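Local coordinates for HP0420 homologue (Helicobacter felis, PDB 3LW3), which is of unknown function but adopts a hotdog fold, and so may act on or bind acyl thioesters, as many proteins of that fold do, at residues B[11-16]-B[28-33]; B[37-42]-B[95-100]; B[63-68]-B[126-131]. All coordinates share one frame; numbering follows the deposited sequence.

In the fold
Interaction 1 is a surface contact, interaction 2 is partly buried and interaction 3 is buried, and all three belong to one hotdog fold. The first lays the turns at 11-16 against strand 29-34, an outermost strand of the sheet. The second pairs the next strand, 37-42, with 96-105 and is the one ruled by backbone hydrogen bonds. The third sets helix 57-72 against strand 121-132. Interactions 1 and 2 are joined by backbone bonds between strands 29-34 and 37-42; interactions 2 and 3 meet where Val40, Phe98 and Ala100 pack on Ala63 and Ala67 of the helix. Across their own segments, 1 and 3 rely on aliphatic and aromatic packing instead.

Interaction 1. Residues B[11-16]-B[28-33]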
ATOM      1  N   PRO B  11      19.503  17.934   3.044  1.00 37.12           N
ATOM      2  CA  PRO B  11      18.456  17.183   2.326  1.00 35.06           C
ATOM      3  C   PRO B  11      17.176  17.208   3.157  1.00 34.18           C
ATOM      4  O   PRO B  11      17.266  17.137   4.392  1.00 32.27           O
ATOM      5  CB  PRO B  11      19.000  15.739   2.268  1.00 34.62           C
ATOM      6  CG  PRO B  11      20.407  15.784   2.795  1.00 36.55           C
ATOM      7  CD  PRO B  11      20.557  17.053   3.589  1.00 36.76           C
ATOM      8  N   LEU B  12      16.024  17.319   2.495  1.00 32.07           N
ATOM      9  CA  LEU B  12      14.728  17.238   3.175  1.00 31.51           C
ATOM     10  C   LEU B  12      14.650  15.981   4.062  1.00 30.62           C
ATOM     11  O   LEU B  12      14.098  16.001   5.160  1.00 30.55           O
ATOM     12  CB  LEU B  12      13.594  17.262   2.137  1.00 29.19           C
ATOM     13  CG  LEU B  12      12.197  17.045   2.687  1.00 28.94           C
ATOM     14  CD1 LEU B  12      11.697  18.337   3.274  1.00 28.54           C
ATOM     15  CD2 LEU B  12      11.278  16.542   1.553  1.00 27.48           C
ATOM     16  N   GLU B  13      15.244  14.879   3.621  1.00 29.87           N
ATOM     17  CA  GLU B  13      15.177  13.651   4.402  1.00 30.02           C
ATOM     18  C   GLU B  13      16.014  13.681   5.674  1.00 31.45           C
ATOM     19  O   GLU B  13      15.853  12.836   6.532  1.00 30.72           O
ATOM     20  CB  GLU B  13      15.582  12.463   3.554  1.00 31.03           C
ATOM     21  CG  GLU B  13      14.574  12.141   2.504  1.00 31.18           C
ATOM     22  CD  GLU B  13      14.672  13.057   1.288  1.00 31.78           C
ATOM     23  OE1 GLU B  13      15.725  13.760   1.130  1.00 33.01           O
ATOM     24  OE2 GLU B  13      13.698  13.039   0.472  1.00 29.90           O
ATOM     25  N   GLU B  14      16.911  14.646   5.805  1.00 30.91           N
ATOM     26  CA  GLU B  14      17.769  14.673   6.975  1.00 34.00           C
ATOM     27  C   GLU B  14      16.994  14.434   8.291  1.00 33.09           C
ATOM     28  O   GLU B  14      17.436  13.626   9.108  1.00 33.36           O
ATOM     29  CB  GLU B  14      18.597  15.977   7.034  1.00 36.41           C
ATOM     30  CG  GLU B  14      19.769  15.964   8.038  1.00 37.60           C
ATOM     31  CD  GLU B  14      20.946  15.156   7.546  1.00 39.68           C
ATOM     32  OE1 GLU B  14      21.301  15.297   6.353  1.00 41.08           O
ATOM     33  OE2 GLU B  14      21.524  14.385   8.342  1.00 40.86           O
ATOM     34  N   GLY B  15      15.853  15.103   8.508  1.00 30.71           N
ATOM     35  CA  GLY B  15      15.130  14.927   9.771  1.00 28.96           C
ATOM     36  C   GLY B  15      14.060  13.821   9.751  1.00 27.54           C
ATOM     37  O   GLY B  15      13.241  13.660  10.685  1.00 24.78           O
ATOM     38  N   LEU B  16      14.069  13.036   8.681  1.00 26.03           N
ATOM     39  CA  LEU B  16      13.035  12.002   8.527  1.00 25.48           C
ATOM     40  C   LEU B  16      13.505  10.735   9.247  1.00 26.39           C
ATOM     41  O   LEU B  16      14.564  10.168   8.914  1.00 27.17           O
ATOM     42  CB  LEU B  16      12.778  11.746   7.058  1.00 25.61           C
ATOM     43  CG  LEU B  16      11.658  10.747   6.824  1.00 23.34           C
ATOM     44  CD1 LEU B  16      10.364  11.431   7.148  1.00 23.56           C
ATOM     45  CD2 LEU B  16      11.702  10.286   5.385  1.00 25.20           C
ATOM     46  N   ALA B  28       7.043   7.219  -3.779  1.00 17.96           N
ATOM     47  CA  ALA B  28       6.610   8.599  -3.985  1.00 18.59           C
ATOM     48  C   ALA B  28       7.759   9.492  -3.518  1.00 16.84           C
ATOM     49  O   ALA B  28       8.576   9.113  -2.683  1.00 18.75           O
ATOM     50  CB  ALA B  28       5.336   8.923  -3.178  1.00 17.60           C
ATOM     51  N   GLU B  29       7.811  10.682  -4.079  1.00 16.93           N
ATOM     52  CA  GLU B  29       8.802  11.691  -3.671  1.00 18.70           C
ATOM     53  C   GLU B  29       8.304  12.475  -2.445  1.00 19.21           C
ATOM     54  O   GLU B  29       7.165  12.992  -2.450  1.00 17.55           O
ATOM     55  CB  GLU B  29       9.109  12.660  -4.817  1.00 20.13           C
ATOM     56  CG  GLU B  29      10.083  13.736  -4.405  1.00 21.97           C
ATOM     57  CD  GLU B  29      10.247  14.818  -5.470  1.00 27.55           C
ATOM     58  OE1 GLU B  29       9.359  14.973  -6.344  1.00 30.95           O
ATOM     59  OE2 GLU B  29      11.263  15.544  -5.431  1.00 31.53           O
ATOM     60  N   LEU B  30       9.152  12.587  -1.427  1.00 19.06           N
ATOM     61  CA  LEU B  30       8.784  13.345  -0.250  1.00 17.78           C
ATOM     62  C   LEU B  30       8.890  14.812  -0.598  1.00 20.50           C
ATOM     63  O   LEU B  30       9.933  15.245  -1.086  1.00 21.16           O
ATOM     64  CB  LEU B  30       9.761  13.059   0.878  1.00 20.20           C
ATOM     65  CG  LEU B  30       9.524  13.801   2.193  1.00 20.34           C
ATOM     66  CD1 LEU B  30       8.133  13.547   2.802  1.00 18.71           C
ATOM     67  CD2 LEU B  30      10.647  13.414   3.125  1.00 23.70           C
ATOM     68  N   ILE B  31       7.843  15.562  -0.291  1.00 17.85           N
ATOM     69  CA  ILE B  31       7.744  16.994  -0.563  1.00 17.90           C
ATOM     70  C   ILE B  31       7.901  17.834   0.713  1.00 20.05           C
ATOM     71  O   ILE B  31       8.658  18.829   0.724  1.00 19.54           O
ATOM     72  CB  ILE B  31       6.447  17.351  -1.244  1.00 19.04           C
ATOM     73  CG1 ILE B  31       6.208  16.511  -2.499  1.00 18.54           C
ATOM     74  CG2 ILE B  31       6.411  18.851  -1.501  1.00 21.40           C
ATOM     75  CD1 ILE B  31       7.285  16.695  -3.523  1.00 22.45           C
ATOM     76  N   SER B  32       7.229  17.453   1.798  1.00 17.13           N
ATOM     77  CA  SER B  32       7.389  18.174   3.053  1.00 18.62           C
ATOM     78  C   SER B  32       6.868  17.297   4.188  1.00 17.69           C
ATOM     79  O   SER B  32       6.129  16.316   3.958  1.00 16.47           O
ATOM     80  CB  SER B  32       6.544  19.436   3.023  1.00 18.15           C
ATOM     81  OG  SER B  32       5.197  19.129   2.725  1.00 20.58           O
ATOM     82  N   PHE B  33       7.241  17.659   5.406  1.00 17.40           N
ATOM     83  CA  PHE B  33       6.715  16.993   6.579  1.00 17.06           C
ATOM     84  C   PHE B  33       6.981  17.869   7.781  1.00 18.22           C
ATOM     85  O   PHE B  33       7.884  18.731   7.749  1.00 20.34           O
ATOM     86  CB  PHE B  33       7.305  15.599   6.817  1.00 17.90           C
ATOM     87  CG  PHE B  33       8.778  15.600   7.132  1.00 20.53           C
ATOM     88  CD1 PHE B  33       9.735  15.824   6.118  1.00 20.96           C
ATOM     89  CD2 PHE B  33       9.227  15.400   8.441  1.00 20.17           C
ATOM     90  CE1 PHE B  33      11.103  15.812   6.413  1.00 21.74           C
ATOM     91  CE2 PHE B  33      10.580  15.396   8.728  1.00 21.53           C
ATOM     92  CZ  PHE B  33      11.512  15.607   7.726  1.00 23.27           C
TER
HETATM   93  O   HOH W   1      12.360  14.705  -1.423  1.00 29.77           O
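Just ahead of the sheet of the hotdog fold, two overlapping turns carrying Leu12 and Leu16 pack against Leu30 and Phe33 of edge strand 29-34. Backbone bonds Glu14 N to Pro11 O and Leu16 N to Glu13 O close them. With CG between its backbone N and carbonyl carbon (chi1 65°), the Phe33 ring is directed at the turns, which touch a face and an edge of it. Leu16 CD1 sits over the centre of one face, 4.2 Å from the centroid of the Phe33 ring, as a CH-pi contact only 6° off the normal. At the edge, in the ring plane, Leu12 O lies 3.3 Å from Phe33 CE1. Gly15 C approaches Phe33 CZ obliquely at 3.7 Å. Leu12 crosses the Leu30 side chain, pressing CD2 to 3.3 Å from Leu30 CG, closer than usual for two carbons. Leu16 CD2 and Leu30 CD2 meet tip to tip at 4.0 Å. Glu13 OE2 accepts a hydrogen bond from Gln24 NE2, while Gln24 OE1 takes the N-H of Leu30, so one glutamine joins turn and strand. Leu16 and Leu30 both touch Cys70 of helix 57-72, and a classic beta bulge at Ile31 and Ser32 faces Thr39 of strand 37-42.

Interaction 2. Residues B[37-42]-B[95-100]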
ATOM      1  N   LYS B  37       1.864  16.862   9.844  1.00 15.52           N
ATOM      2  CA  LYS B  37       1.491  16.673   8.423  1.00 14.37           C
ATOM      3  C   LYS B  37       2.686  16.195   7.598  1.00 15.62           C
ATOM      4  O   LYS B  37       3.855  16.339   7.990  1.00 15.95           O
ATOM      5  CB  LYS B  37       1.023  17.990   7.807  1.00 16.63           C
ATOM      6  CG  LYS B  37      -0.145  18.637   8.535  1.00 15.79           C
ATOM      7  CD  LYS B  37      -0.447  20.023   7.973  1.00 17.15           C
ATOM      8  CE  LYS B  37      -1.549  20.736   8.794  1.00 19.72           C
ATOM      9  NZ  LYS B  37      -1.690  22.181   8.373  1.00 19.68           N
ATOM     10  N   ALA B  38       2.376  15.713   6.396  1.00 15.50           N
ATOM     11  CA  ALA B  38       3.378  15.433   5.365  1.00 15.26           C
ATOM     12  C   ALA B  38       2.702  15.424   4.018  1.00 15.03           C
ATOM     13  O   ALA B  38       1.501  15.108   3.899  1.00 15.36           O
ATOM     14  CB  ALA B  38       4.042  14.107   5.611  1.00 15.49           C
ATOM     15  N   THR B  39       3.493  15.722   2.997  1.00 15.47           N
ATOM     16  CA  THR B  39       3.026  15.598   1.596  1.00 15.66           C
ATOM     17  C   THR B  39       4.072  14.825   0.827  1.00 16.58           C
ATOM     18  O   THR B  39       5.265  15.107   0.931  1.00 16.17           O
ATOM     19  CB  THR B  39       2.831  16.968   0.930  1.00 17.51           C
ATOM     20  OG1 THR B  39       1.789  17.688   1.573  1.00 17.32           O
ATOM     21  CG2 THR B  39       2.471  16.848  -0.497  1.00 17.35           C
ATOM     22  N   VAL B  40       3.625  13.840   0.061  1.00 14.83           N
ATOM     23  CA  VAL B  40       4.472  13.170  -0.926  1.00 14.77           C
ATOM     24  C   VAL B  40       3.805  13.286  -2.280  1.00 16.72           C
ATOM     25  O   VAL B  40       2.556  13.471  -2.375  1.00 16.91           O
ATOM     26  CB  VAL B  40       4.743  11.693  -0.555  1.00 15.71           C
ATOM     27  CG1 VAL B  40       5.200  11.568   0.910  1.00 16.41           C
ATOM     28  CG2 VAL B  40       3.529  10.807  -0.834  1.00 16.29           C
ATOM     29  N   CYS B  41       4.586  13.102  -3.337  1.00 16.25           N
ATOM     30  CA  CYS B  41       4.062  13.202  -4.685  1.00 17.07           C
ATOM     31  C   CYS B  41       4.408  11.955  -5.511  1.00 18.75           C
ATOM     32  O   CYS B  41       5.579  11.579  -5.645  1.00 18.21           O
ATOM     33  CB  CYS B  41       4.601  14.446  -5.380  1.00 19.45           C
ATOM     34  SG  CYS B  41       3.851  14.643  -7.028  1.00 24.39           S
ATOM     35  N   LEU B  42       3.378  11.303  -6.029  1.00 16.61           N
ATOM     36  CA  LEU B  42       3.552  10.134  -6.883  1.00 17.98           C
ATOM     37  C   LEU B  42       3.316  10.490  -8.337  1.00 18.04           C
ATOM     38  O   LEU B  42       2.236  10.913  -8.700  1.00 18.26           O
ATOM     39  CB  LEU B  42       2.578   9.034  -6.481  1.00 19.19           C
ATOM     40  CG  LEU B  42       2.519   7.817  -7.410  1.00 19.06           C
ATOM     41  CD1 LEU B  42       3.793   7.071  -7.369  1.00 21.96           C
ATOM     42  CD2 LEU B  42       1.346   6.914  -7.060  1.00 20.05           C
ATOM     43  N   GLU B  95       0.383  13.420 -11.943  1.00 16.92           N
ATOM     44  CA  GLU B  95       0.980  13.748 -10.635  1.00 18.47           C
ATOM     45  C   GLU B  95      -0.067  13.696  -9.535  1.00 16.10           C
ATOM     46  O   GLU B  95      -1.004  14.501  -9.536  1.00 17.60           O
ATOM     47  CB  GLU B  95       1.526  15.173 -10.641  1.00 21.69           C
ATOM     48  CG  GLU B  95       2.724  15.317 -11.493  1.00 24.41           C
ATOM     49  CD  GLU B  95       3.393  16.667 -11.294  1.00 28.45           C
ATOM     50  OE1 GLU B  95       2.843  17.549 -10.548  1.00 26.98           O
ATOM     51  OE2 GLU B  95       4.484  16.809 -11.876  1.00 29.91           O
ATOM     52  N   ILE B  96       0.090  12.774  -8.598  1.00 16.24           N
ATOM     53  CA  ILE B  96      -0.854  12.697  -7.434  1.00 15.09           C
ATOM     54  C   ILE B  96      -0.189  13.159  -6.124  1.00 16.46           C
ATOM     55  O   ILE B  96       0.797  12.525  -5.697  1.00 17.28           O
ATOM     56  CB  ILE B  96      -1.336  11.253  -7.227  1.00 15.73           C
ATOM     57  CG1 ILE B  96      -1.770  10.638  -8.556  1.00 16.81           C
ATOM     58  CG2 ILE B  96      -2.486  11.207  -6.249  1.00 15.27           C
ATOM     59  CD1 ILE B  96      -2.905  11.458  -9.243  1.00 16.07           C
ATOM     60  N   TYR B  97      -0.694  14.238  -5.517  1.00 16.22           N
ATOM     61  CA  TYR B  97      -0.173  14.714  -4.211  1.00 15.15           C
ATOM     62  C   TYR B  97      -0.956  14.083  -3.054  1.00 16.13           C
ATOM     63  O   TYR B  97      -2.192  14.204  -2.979  1.00 17.00           O
ATOM     64  CB  TYR B  97      -0.274  16.238  -4.140  1.00 16.93           C
ATOM     65  CG  TYR B  97       0.779  16.905  -4.977  1.00 18.61           C
ATOM     66  CD1 TYR B  97       2.046  17.166  -4.462  1.00 19.97           C
ATOM     67  CD2 TYR B  97       0.516  17.212  -6.308  1.00 19.93           C
ATOM     68  CE1 TYR B  97       3.037  17.767  -5.222  1.00 21.42           C
ATOM     69  CE2 TYR B  97       1.490  17.787  -7.086  1.00 23.08           C
ATOM     70  CZ  TYR B  97       2.736  18.081  -6.532  1.00 22.61           C
ATOM     71  OH  TYR B  97       3.706  18.658  -7.321  1.00 26.24           O
ATOM     72  N   PHE B  98      -0.238  13.386  -2.170  1.00 13.16           N
ATOM     73  CA  PHE B  98      -0.880  12.821  -0.989  1.00 14.22           C
ATOM     74  C   PHE B  98      -0.543  13.650   0.228  1.00 16.19           C
ATOM     75  O   PHE B  98       0.631  13.759   0.604  1.00 16.35           O
ATOM     76  CB  PHE B  98      -0.432  11.382  -0.733  1.00 15.47           C
ATOM     77  CG  PHE B  98      -0.862  10.418  -1.832  1.00 15.39           C
ATOM     78  CD1 PHE B  98      -2.048   9.676  -1.717  1.00 16.15           C
ATOM     79  CD2 PHE B  98      -0.090  10.258  -2.981  1.00 15.82           C
ATOM     80  CE1 PHE B  98      -2.423   8.798  -2.718  1.00 15.50           C
ATOM     81  CE2 PHE B  98      -0.516   9.345  -4.009  1.00 15.11           C
ATOM     82  CZ  PHE B  98      -1.645   8.622  -3.837  1.00 14.56           C
ATOM     83  N   ASN B  99      -1.577  14.209   0.849  1.00 15.69           N
ATOM     84  CA  ASN B  99      -1.441  15.100   2.011  1.00 14.62           C
ATOM     85  C   ASN B  99      -1.970  14.379   3.254  1.00 15.27           C
ATOM     86  O   ASN B  99      -3.169  14.073   3.308  1.00 15.91           O
ATOM     87  CB  ASN B  99      -2.251  16.377   1.750  1.00 15.47           C
ATOM     88  CG  ASN B  99      -1.816  17.094   0.474  1.00 17.23           C
ATOM     89  OD1 ASN B  99      -0.619  17.225   0.205  1.00 17.94           O
ATOM     90  ND2 ASN B  99      -2.787  17.527  -0.344  1.00 19.82           N
ATOM     91  N   ALA B 100      -1.075  14.097   4.203  1.00 14.47           N
ATOM     92  CA  ALA B 100      -1.408  13.391   5.455  1.00 14.77           C
ATOM     93  C   ALA B 100      -1.552  14.416   6.578  1.00 15.24           C
ATOM     94  O   ALA B 100      -0.736  15.353   6.713  1.00 14.29           O
ATOM     95  CB  ALA B 100      -0.325  12.451   5.808  1.00 15.33           C
TER
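Cys41 turns its SG anti to its own backbone N (chi1 -176°), and Tyr97, with CG anti to the carbonyl carbon (chi1 -75°), stands beside it on the same face of the sheet. The sulfur thus lies over a face of the Tyr97 ring, displaced toward the rim: SG is 3.7 Å from the centroid and 3.6 Å from Tyr97 CZ, a sulfur-aromatic contact. Thr39 CG2 meets the same ring at its edge, 4.0 Å from Tyr97 CD1. Two residues along from Cys41 and Tyr97, Thr39 and Asn99 lie side by side as a non-hydrogen-bonded antiparallel pair, yet their side chains bond: Thr39 OG1 donates to Asn99 OD1 at 2.8 Å, tilted somewhat out of the amide carbonyl plane.

The backbones form a regular antiparallel ladder between two neighbouring strands of the hotdog sheet. Ala38 with Ala100, Val40 with Phe98 and Leu42 with Ile96 each exchange two N-H...O bonds; the straightest, Ile96 N to Leu42 O, spans 2.8 Å with 177° at the hydrogen. These pairs send their side chains to the other face, the one turned to the central helix. There Val40 CG2 lies 4.0 Å from Phe98 CB, and Leu42 CB comes to the edge of the Phe98 ring, 4.0 Å from CE2.

Helix 57-72 packs on that apolar face, with Phe66 against Val40, Ala63 against Phe98 and Ala71 against Ala100, while Phe124 meets the Phe98 ring edge-to-face. Strand 29-34 flanks 37-42, and strand 109-118 continues the sheet beyond 96-105.

Interaction 3. Residues B[63-68]-B[126-131]; sequences AASFAA and GDFEIL
Phe128 reaches from strand 121-132 to three small residues, Ala64, Ser65 and Ala68, on the helix of the hotdog fold. Starting at the root, Phe128 CB lies 4.0 Å from Ala68 CB. The first torsion sets CG anti to the carbonyl carbon (chi1 -65°), and there CG finds the same methyl at 3.8 Å. Phe128 CD2 also touches that methyl, which forms an off-centre CH-pi contact, 4.3 Å from the ring centroid and 29° from the normal. Along the other flank, CD1 and then CE1 pass Ser65, whose OG stands 3.5 Å from CE1. This hydroxyl is held by Val61 O one turn earlier in the helix, so its polar need is met within the helix although it borders a hydrocarbon ring. CE2 and the tip, CZ, end on Ala64; its CB is 3.6 Å from Phe128 CZ, and its carbonyl O lies over a face of the ring, offset toward the rim.

Ile130, next but one along the strand, extends the contact. Ile130 CD1, anti to CA, comes within 3.7 Å of Ala68 O and 4.4 Å of Ala68 CB.

The side of the helix that faces Phe128 is made of small residues, two alanines and a serine. The axes of the two segments come within 9.4 Å, crossing at -53°. Val114 of strand 109-118 packs on both Ala64 and Phe128, Ile79 of strand 77-86 touches Ser65, and Ala57 of the second subunit meets Ser65 as well. The contact thus lies between the central helix and the sheet, close to the dimer partner.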
ATOM      1  N   ALA B  63       1.972   4.879  -1.659  1.00 14.85           N
ATOM      2  CA  ALA B  63       2.298   6.312  -1.554  1.00 16.23           C
ATOM      3  C   ALA B  63       1.571   6.951  -0.335  1.00 14.43           C
ATOM      4  O   ALA B  63       2.181   7.693   0.456  1.00 13.84           O
ATOM      5  CB  ALA B  63       1.918   7.020  -2.839  1.00 15.01           C
ATOM      6  N   ALA B  64       0.278   6.627  -0.180  1.00 14.19           N
ATOM      7  CA  ALA B  64      -0.538   7.159   0.919  1.00 15.86           C
ATOM      8  C   ALA B  64       0.065   6.721   2.254  1.00 13.62           C
ATOM      9  O   ALA B  64       0.193   7.513   3.207  1.00 14.94           O
ATOM     10  CB  ALA B  64      -1.948   6.667   0.794  1.00 14.98           C
ATOM     11  N   SER B  65       0.479   5.464   2.312  1.00 14.39           N
ATOM     12  CA  SER B  65       1.097   4.859   3.512  1.00 14.86           C
ATOM     13  C   SER B  65       2.368   5.609   3.956  1.00 15.26           C
ATOM     14  O   SER B  65       2.544   5.945   5.130  1.00 16.00           O
ATOM     15  CB  SER B  65       1.421   3.361   3.266  1.00 15.80           C
ATOM     16  OG  SER B  65       0.244   2.582   3.110  1.00 17.62           O
ATOM     17  N   PHE B  66       3.242   5.872   2.997  1.00 14.00           N
ATOM     18  CA  PHE B  66       4.436   6.634   3.232  1.00 14.45           C
ATOM     19  C   PHE B  66       4.086   8.018   3.742  1.00 15.08           C
ATOM     20  O   PHE B  66       4.650   8.439   4.762  1.00 15.76           O
ATOM     21  CB  PHE B  66       5.260   6.679   1.959  1.00 16.44           C
ATOM     22  CG  PHE B  66       6.545   7.443   2.072  1.00 16.13           C
ATOM     23  CD1 PHE B  66       7.389   7.314   3.179  1.00 17.19           C
ATOM     24  CD2 PHE B  66       6.963   8.229   1.010  1.00 18.67           C
ATOM     25  CE1 PHE B  66       8.593   8.020   3.247  1.00 19.76           C
ATOM     26  CE2 PHE B  66       8.156   8.911   1.040  1.00 17.97           C
ATOM     27  CZ  PHE B  66       8.977   8.842   2.184  1.00 18.36           C
ATOM     28  N   ALA B  67       3.170   8.739   3.080  1.00 13.77           N
ATOM     29  CA  ALA B  67       2.720  10.074   3.604  1.00 14.28           C
ATOM     30  C   ALA B  67       2.282   9.969   5.093  1.00 14.49           C
ATOM     31  O   ALA B  67       2.692  10.781   5.949  1.00 14.87           O
ATOM     32  CB  ALA B  67       1.548  10.664   2.816  1.00 15.16           C
ATOM     33  N   ALA B  68       1.424   8.981   5.357  1.00 15.13           N
ATOM     34  CA  ALA B  68       0.883   8.750   6.713  1.00 15.01           C
ATOM     35  C   ALA B  68       2.033   8.582   7.729  1.00 16.18           C
ATOM     36  O   ALA B  68       2.064   9.254   8.749  1.00 16.14           O
ATOM     37  CB  ALA B  68      -0.026   7.540   6.710  1.00 15.42           C
ATOM     38  N   GLY B 126      -8.141   8.219   2.742  1.00 16.71           N
ATOM     39  CA  GLY B 126      -7.992   7.110   3.652  1.00 18.67           C
ATOM     40  C   GLY B 126      -7.643   7.494   5.059  1.00 19.53           C
ATOM     41  O   GLY B 126      -7.093   8.569   5.251  1.00 18.50           O
ATOM     42  N   ASP B 127      -7.958   6.619   6.011  1.00 17.61           N
ATOM     43  CA  ASP B 127      -7.483   6.733   7.400  1.00 16.87           C
ATOM     44  C   ASP B 127      -6.541   5.569   7.722  1.00 17.18           C
ATOM     45  O   ASP B 127      -6.863   4.405   7.423  1.00 17.84           O
ATOM     46  CB  ASP B 127      -8.659   6.769   8.382  1.00 19.15           C
ATOM     47  CG  ASP B 127      -9.483   8.030   8.220  1.00 23.58           C
ATOM     48  OD1 ASP B 127      -8.893   9.115   8.272  1.00 24.26           O
ATOM     49  OD2 ASP B 127     -10.709   7.967   7.971  1.00 28.05           O
ATOM     50  N   PHE B 128      -5.383   5.879   8.287  1.00 15.46           N
ATOM     51  CA  PHE B 128      -4.372   4.884   8.635  1.00 16.13           C
ATOM     52  C   PHE B 128      -4.219   4.869  10.156  1.00 19.46           C
ATOM     53  O   PHE B 128      -4.210   5.921  10.783  1.00 19.02           O
ATOM     54  CB  PHE B 128      -3.021   5.240   8.008  1.00 17.49           C
ATOM     55  CG  PHE B 128      -3.048   5.190   6.506  1.00 16.40           C
ATOM     56  CD1 PHE B 128      -2.564   4.091   5.839  1.00 16.53           C
ATOM     57  CD2 PHE B 128      -3.653   6.232   5.778  1.00 16.58           C
ATOM     58  CE1 PHE B 128      -2.652   4.020   4.446  1.00 15.80           C
ATOM     59  CE2 PHE B 128      -3.737   6.183   4.406  1.00 15.75           C
ATOM     60  CZ  PHE B 128      -3.268   5.055   3.740  1.00 15.33           C
ATOM     61  N   GLU B 129      -4.070   3.695  10.731  1.00 16.96           N
ATOM     62  CA  GLU B 129      -3.808   3.592  12.158  1.00 19.53           C
ATOM     63  C   GLU B 129      -2.343   3.176  12.246  1.00 18.99           C
ATOM     64  O   GLU B 129      -1.902   2.264  11.511  1.00 19.92           O
ATOM     65  CB  GLU B 129      -4.706   2.557  12.829  1.00 19.61           C
ATOM     66  CG  GLU B 129      -6.185   2.719  12.500  1.00 22.98           C
ATOM     67  CD  GLU B 129      -6.805   3.975  13.064  1.00 27.11           C
ATOM     68  OE1 GLU B 129      -6.318   4.412  14.133  1.00 28.75           O
ATOM     69  OE2 GLU B 129      -7.779   4.527  12.441  1.00 31.91           O
ATOM     70  N   ILE B 130      -1.586   3.853  13.119  1.00 17.83           N
ATOM     71  CA  ILE B 130      -0.179   3.617  13.280  1.00 17.42           C
ATOM     72  C   ILE B 130       0.115   3.293  14.722  1.00 20.88           C
ATOM     73  O   ILE B 130      -0.385   3.988  15.594  1.00 22.95           O
ATOM     74  CB  ILE B 130       0.686   4.822  12.801  1.00 19.63           C
ATOM     75  CG1 ILE B 130       0.480   5.071  11.272  1.00 19.15           C
ATOM     76  CG2 ILE B 130       2.135   4.605  13.213  1.00 22.04           C
ATOM     77  CD1 ILE B 130       1.087   6.368  10.768  1.00 22.93           C
ATOM     78  N   LEU B 131       0.872   2.220  14.965  1.00 20.17           N
ATOM     79  CA  LEU B 131       1.307   1.836  16.325  1.00 23.63           C
ATOM     80  C   LEU B 131       2.774   2.245  16.564  1.00 24.99           C
ATOM     81  O   LEU B 131       3.622   2.130  15.654  1.00 23.97           O
ATOM     82  CB  LEU B 131       1.167   0.328  16.557  1.00 25.52           C
ATOM     83  CG  LEU B 131      -0.199  -0.337  16.403  1.00 25.44           C
ATOM     84  CD1 LEU B 131      -0.121  -1.804  16.805  1.00 29.63           C
ATOM     85  CD2 LEU B 131      -1.305   0.409  17.175  1.00 26.15           C
TER